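Local coordinates for protein AimR transcriptional regulator (Bacillus phage phi3T, PDB 5ZVV) that activates transcription of the phage aimX locus as a homodimer, and loses this activity when the arbitrium peptide turns it into a monomer, leading to lysogeny, at residues K341-F351 and I360-M370. Numbering follows the deposited sequence.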
loop_
_atom_site.group_PDB
_atom_site.type_symbol
_atom_site.label_atom_id
_atom_site.label_comp_id
_atom_site.label_asym_id
_atom_site.label_seq_id
_atom_site.Cartn_x
_atom_site.Cartn_y
_atom_site.Cartn_z
ATOM N N LYS A 341 -19.587 8.258 25.224
ATOM C CA LYS A 341 -19.613 7.726 23.863
ATOM C C LYS A 341 -18.452 8.241 23.021
ATOM O O LYS A 341 -18.053 7.579 22.055
ATOM C CB LYS A 341 -20.944 8.064 23.192
ATOM C CG LYS A 341 -22.137 7.300 23.747
ATOM C CD LYS A 341 -23.422 7.690 23.030
ATOM C CE LYS A 341 -24.604 6.862 23.508
ATOM N NZ LYS A 341 -25.868 7.259 22.825
ATOM N N THR A 342 -17.895 9.407 23.364
ATOM C CA THR A 342 -16.796 9.951 22.571
ATOM C C THR A 342 -15.562 9.061 22.635
ATOM O O THR A 342 -14.792 8.998 21.669
ATOM C CB THR A 342 -16.453 11.371 23.029
ATOM O OG1 THR A 342 -15.334 11.858 22.277
ATOM C CG2 THR A 342 -16.099 11.398 24.502
ATOM N N ASP A 343 -15.357 8.365 23.755
ATOM C CA ASP A 343 -14.230 7.445 23.851
ATOM C C ASP A 343 -14.410 6.261 22.911
ATOM O O ASP A 343 -13.445 5.805 22.284
ATOM C CB ASP A 343 -14.062 6.972 25.294
ATOM C CG ASP A 343 -13.550 8.065 26.208
ATOM O OD1 ASP A 343 -12.733 8.886 25.745
ATOM O OD2 ASP A 343 -13.963 8.103 27.386
ATOM N N TYR A 344 -15.638 5.751 22.799
ATOM C CA TYR A 344 -15.912 4.696 21.830
ATOM C C TYR A 344 -15.793 5.208 20.399
ATOM O O TYR A 344 -15.365 4.462 19.510
ATOM C CB TYR A 344 -17.296 4.102 22.085
ATOM C CG TYR A 344 -17.423 3.440 23.440
ATOM C CD1 TYR A 344 -16.526 2.459 23.843
ATOM C CD2 TYR A 344 -18.429 3.810 24.326
ATOM C CE1 TYR A 344 -16.634 1.854 25.083
ATOM C CE2 TYR A 344 -18.546 3.211 25.569
ATOM C CZ TYR A 344 -17.643 2.236 25.942
ATOM O OH TYR A 344 -17.757 1.633 27.176
ATOM N N TYR A 345 -16.150 6.474 20.162
ATOM C CA TYR A 345 -15.953 7.066 18.842
ATOM C C TYR A 345 -14.472 7.117 18.485
ATOM O O TYR A 345 -14.075 6.756 17.370
ATOM C CB TYR A 345 -16.564 8.469 18.796
ATOM C CG TYR A 345 -18.052 8.521 19.079
ATOM C CD1 TYR A 345 -18.863 7.413 18.860
ATOM C CD2 TYR A 345 -18.645 9.682 19.560
ATOM C CE1 TYR A 345 -20.222 7.459 19.116
ATOM C CE2 TYR A 345 -20.002 9.736 19.821
ATOM C CZ TYR A 345 -20.784 8.623 19.595
ATOM O OH TYR A 345 -22.135 8.672 19.852
ATOM N N LYS A 346 -13.636 7.562 19.427
ATOM C CA LYS A 346 -12.200 7.625 19.171
ATOM C C LYS A 346 -11.612 6.232 18.982
ATOM O O LYS A 346 -10.758 6.026 18.111
ATOM C CB LYS A 346 -11.495 8.366 20.308
ATOM C CG LYS A 346 -11.871 9.839 20.410
ATOM C CD LYS A 346 -10.846 10.637 21.205
ATOM C CE LYS A 346 -11.229 10.760 22.670
ATOM N NZ LYS A 346 -12.441 11.604 22.854
ATOM N N SER A 347 -12.058 5.267 19.790
ATOM C CA SER A 347 -11.655 3.879 19.588
ATOM C C SER A 347 -11.972 3.421 18.170
ATOM O O SER A 347 -11.134 2.801 17.500
ATOM C CB SER A 347 -12.348 2.980 20.614
ATOM O OG SER A 347 -12.237 1.613 20.252
ATOM N N ILE A 348 -13.180 3.733 17.691
ATOM C CA ILE A 348 -13.558 3.378 16.326
ATOM C C ILE A 348 -12.623 4.039 15.324
ATOM O O ILE A 348 -12.166 3.401 14.367
ATOM C CB ILE A 348 -15.028 3.758 16.062
ATOM C CG1 ILE A 348 -15.965 2.859 16.866
ATOM C CG2 ILE A 348 -15.349 3.665 14.574
ATOM C CD1 ILE A 348 -17.406 3.297 16.830
ATOM N N ARG A 349 -12.314 5.322 15.530
ATOM C CA ARG A 349 -11.462 6.031 14.578
ATOM C C ARG A 349 -10.066 5.425 14.524
ATOM O O ARG A 349 -9.446 5.368 13.455
ATOM C CB ARG A 349 -11.393 7.516 14.933
ATOM C CG ARG A 349 -12.697 8.257 14.685
ATOM C CD ARG A 349 -12.602 9.726 15.067
ATOM N NE ARG A 349 -13.881 10.408 14.877
ATOM C CZ ARG A 349 -14.266 10.967 13.735
ATOM N NH1 ARG A 349 -13.470 10.932 12.674
ATOM N NH2 ARG A 349 -15.449 11.563 13.652
ATOM N N TYR A 350 -9.557 4.949 15.661
ATOM C CA TYR A 350 -8.221 4.364 15.649
ATOM C C TYR A 350 -8.221 2.954 15.071
ATOM O O TYR A 350 -7.271 2.568 14.381
ATOM C CB TYR A 350 -7.626 4.387 17.055
ATOM C CG TYR A 350 -7.046 5.735 17.410
ATOM C CD1 TYR A 350 -5.886 6.193 16.796
ATOM C CD2 TYR A 350 -7.661 6.558 18.346
ATOM C CE1 TYR A 350 -5.352 7.428 17.108
ATOM C CE2 TYR A 350 -7.134 7.794 18.664
ATOM C CZ TYR A 350 -5.977 8.224 18.043
ATOM O OH TYR A 350 -5.442 9.456 18.357
ATOM N N PHE A 351 -9.271 2.171 15.328
ATOM C CA PHE A 351 -9.397 0.884 14.651
ATOM C C PHE A 351 -9.531 1.058 13.144
ATOM O O PHE A 351 -9.057 0.212 12.375
ATOM C CB PHE A 351 -10.592 0.106 15.207
ATOM C CG PHE A 351 -10.295 -0.622 16.484
ATOM C CD1 PHE A 351 -9.174 -1.429 16.586
ATOM C CD2 PHE A 351 -11.128 -0.495 17.582
ATOM C CE1 PHE A 351 -8.893 -2.100 17.761
ATOM C CE2 PHE A 351 -10.851 -1.163 18.761
ATOM C CZ PHE A 351 -9.731 -1.967 18.850
ATOM N N ILE A 360 -12.829 -3.767 15.776
ATOM C CA ILE A 360 -13.666 -2.573 15.790
ATOM C C ILE A 360 -15.050 -2.878 16.347
ATOM O O ILE A 360 -15.777 -1.963 16.750
ATOM C CB ILE A 360 -13.751 -1.964 14.374
ATOM C CG1 ILE A 360 -14.371 -0.565 14.423
ATOM C CG2 ILE A 360 -14.540 -2.876 13.442
ATOM C CD1 ILE A 360 -14.387 0.143 13.090
ATOM N N GLN A 361 -15.434 -4.153 16.394
ATOM C CA GLN A 361 -16.716 -4.499 16.987
ATOM C C GLN A 361 -16.727 -4.291 18.494
ATOM O O GLN A 361 -17.809 -4.215 19.083
ATOM C CB GLN A 361 -17.084 -5.945 16.651
ATOM C CG GLN A 361 -16.108 -6.985 17.170
ATOM C CD GLN A 361 -16.454 -8.386 16.701
ATOM O OE1 GLN A 361 -17.464 -8.959 17.110
ATOM N NE2 GLN A 361 -15.620 -8.942 15.828
ATOM N N LEU A 362 -15.552 -4.189 19.129
ATOM C CA LEU A 362 -15.520 -3.943 20.572
ATOM C C LEU A 362 -16.292 -2.685 20.946
ATOM O O LEU A 362 -17.262 -2.785 21.719
ATOM C CB LEU A 362 -14.070 -3.899 21.070
ATOM C CG LEU A 362 -13.306 -5.207 21.215
ATOM C CD1 LEU A 362 -11.881 -4.918 21.648
ATOM C CD2 LEU A 362 -14.002 -6.081 22.229
ATOM N N PRO A 363 -15.947 -1.492 20.442
ATOM C CA PRO A 363 -16.779 -0.327 20.780
ATOM C C PRO A 363 -18.161 -0.391 20.158
ATOM O O PRO A 363 -19.143 -0.000 20.805
ATOM C CB PRO A 363 -15.959 0.855 20.248
ATOM C CG PRO A 363 -15.144 0.279 19.162
ATOM C CD PRO A 363 -14.801 -1.104 19.595
ATOM N N LEU A 364 -18.265 -0.888 18.922
ATOM C CA LEU A 364 -19.565 -0.990 18.264
ATOM C C LEU A 364 -20.548 -1.792 19.109
ATOM O O LEU A 364 -21.657 -1.324 19.398
ATOM C CB LEU A 364 -19.403 -1.615 16.879
ATOM C CG LEU A 364 -18.668 -0.744 15.858
ATOM C CD1 LEU A 364 -18.449 -1.505 14.559
ATOM C CD2 LEU A 364 -19.439 0.541 15.609
ATOM N N LEU A 365 -20.150 -3.002 19.526
ATOM C CA LEU A 365 -20.985 -3.786 20.432
ATOM C C LEU A 365 -21.371 -2.972 21.659
ATOM O O LEU A 365 -22.534 -2.978 22.081
ATOM C CB LEU A 365 -20.261 -5.066 20.856
ATOM C CG LEU A 365 -20.129 -6.202 19.839
ATOM C CD1 LEU A 365 -19.188 -7.276 20.364
ATOM C CD2 LEU A 365 -21.489 -6.797 19.503
ATOM N N GLN A 366 -20.410 -2.243 22.230
ATOM C CA GLN A 366 -20.718 -1.423 23.393
ATOM C C GLN A 366 -21.679 -0.301 23.025
ATOM O O GLN A 366 -22.585 0.025 23.799
ATOM C CB GLN A 366 -19.430 -0.868 24.000
ATOM C CG GLN A 366 -19.602 -0.349 25.411
ATOM C CD GLN A 366 -20.078 -1.417 26.376
ATOM O OE1 GLN A 366 -19.774 -2.599 26.214
ATOM N NE2 GLN A 366 -20.836 -1.004 27.385
ATOM N N LEU A 367 -21.509 0.288 21.840
ATOM C CA LEU A 367 -22.496 1.249 21.361
ATOM C C LEU A 367 -23.849 0.586 21.148
ATOM O O LEU A 367 -24.890 1.230 21.325
ATOM C CB LEU A 367 -22.012 1.907 20.068
ATOM C CG LEU A 367 -20.846 2.891 20.190
ATOM C CD1 LEU A 367 -20.442 3.420 18.823
ATOM C CD2 LEU A 367 -21.205 4.039 21.120
ATOM N N GLU A 368 -23.854 -0.702 20.791
ATOM C CA GLU A 368 -25.114 -1.407 20.578
ATOM C C GLU A 368 -25.855 -1.622 21.890
ATOM O O GLU A 368 -27.084 -1.500 21.941
ATOM C CB GLU A 368 -24.859 -2.743 19.881
ATOM C CG GLU A 368 -26.126 -3.520 19.570
ATOM C CD GLU A 368 -25.847 -4.853 18.909
ATOM O OE1 GLU A 368 -26.771 -5.693 18.847
ATOM O OE2 GLU A 368 -24.706 -5.062 18.448
ATOM N N ARG A 369 -25.125 -1.951 22.961
ATOM C CA ARG A 369 -25.756 -2.090 24.270
ATOM C C ARG A 369 -26.358 -0.774 24.745
ATOM O O ARG A 369 -27.379 -0.775 25.441
ATOM C CB ARG A 369 -24.745 -2.592 25.301
ATOM C CG ARG A 369 -24.100 -3.936 24.993
ATOM C CD ARG A 369 -23.179 -4.337 26.141
ATOM N NE ARG A 369 -22.378 -5.524 25.854
ATOM C CZ ARG A 369 -21.475 -6.030 26.690
ATOM N NH1 ARG A 369 -21.261 -5.451 27.863
ATOM N NH2 ARG A 369 -20.787 -7.113 26.355
HETATM N N MSE A 370 -25.747 0.349 24.380
HETATM C CA MSE A 370 -26.183 1.653 24.866
HETATM C C MSE A 370 -27.324 2.221 24.029
HETATM O O MSE A 370 -27.719 3.373 24.203
HETATM C CB MSE A 370 -25.007 2.630 24.886
HETATM C CG MSE A 370 -23.820 2.145 25.707
HETATM SE SE MSE A 370 -22.235 3.265 25.501
HETATM C CE MSE A 370 -22.802 4.802 26.568
HETATM O O HOH W 1 -19.741 1.723 28.864
#
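P363 meets Y344, S347, I348 and F351 as a knob in a hole, its CG 3.5 Å from I348 CG1, and illustrates knobs-into-holes packing between two roughly antiparallel helices, whose axes approach to 8.8 Å at 150°. One turn on, L367 fills the next hole, among K341, Y344, Y345 and I348; its CD1 meets I348 CD1 at 3.6 Å and approaches the Y345 ring at the edge. With its CG1 beside the backbone N (chi1 -69°) and the chain extended beyond, I348 carries CD1 across to both L367 and L364 CD2. I360 CD1 reaches I348 CG2, F351 CB and I360 CB meet at 3.9 Å, and I360 N lies over one face of the F351 ring.

Aromatic contacts finish the interface around Y344. Q366 lays CB over one ring face, off-centre toward the rim, in a CH-pi contact, and its CG comes 3.2 Å from Y344 OH. Selenomethionine M370 makes an oblique Met-aromatic contact, its SE 3.7 Å from Y344 CE2. A bend at chi3 (74°) turns the M370 methyl toward the aliphatic chain of K341.

The polar bridge between the segments is a water in the Y344 ring plane, 2.6 Å from Y344 OH, weakly accepting from Q366 NE2. S347 OG, packed near P363 CG, hydrogen-bonds G328 O of helix 324-338.

Within this TPR-like helical array, helix 324-338 packs against Y344 and F351, helix 374-380 against I348 and L364, and L379 of the second subunit against Y345 and I348.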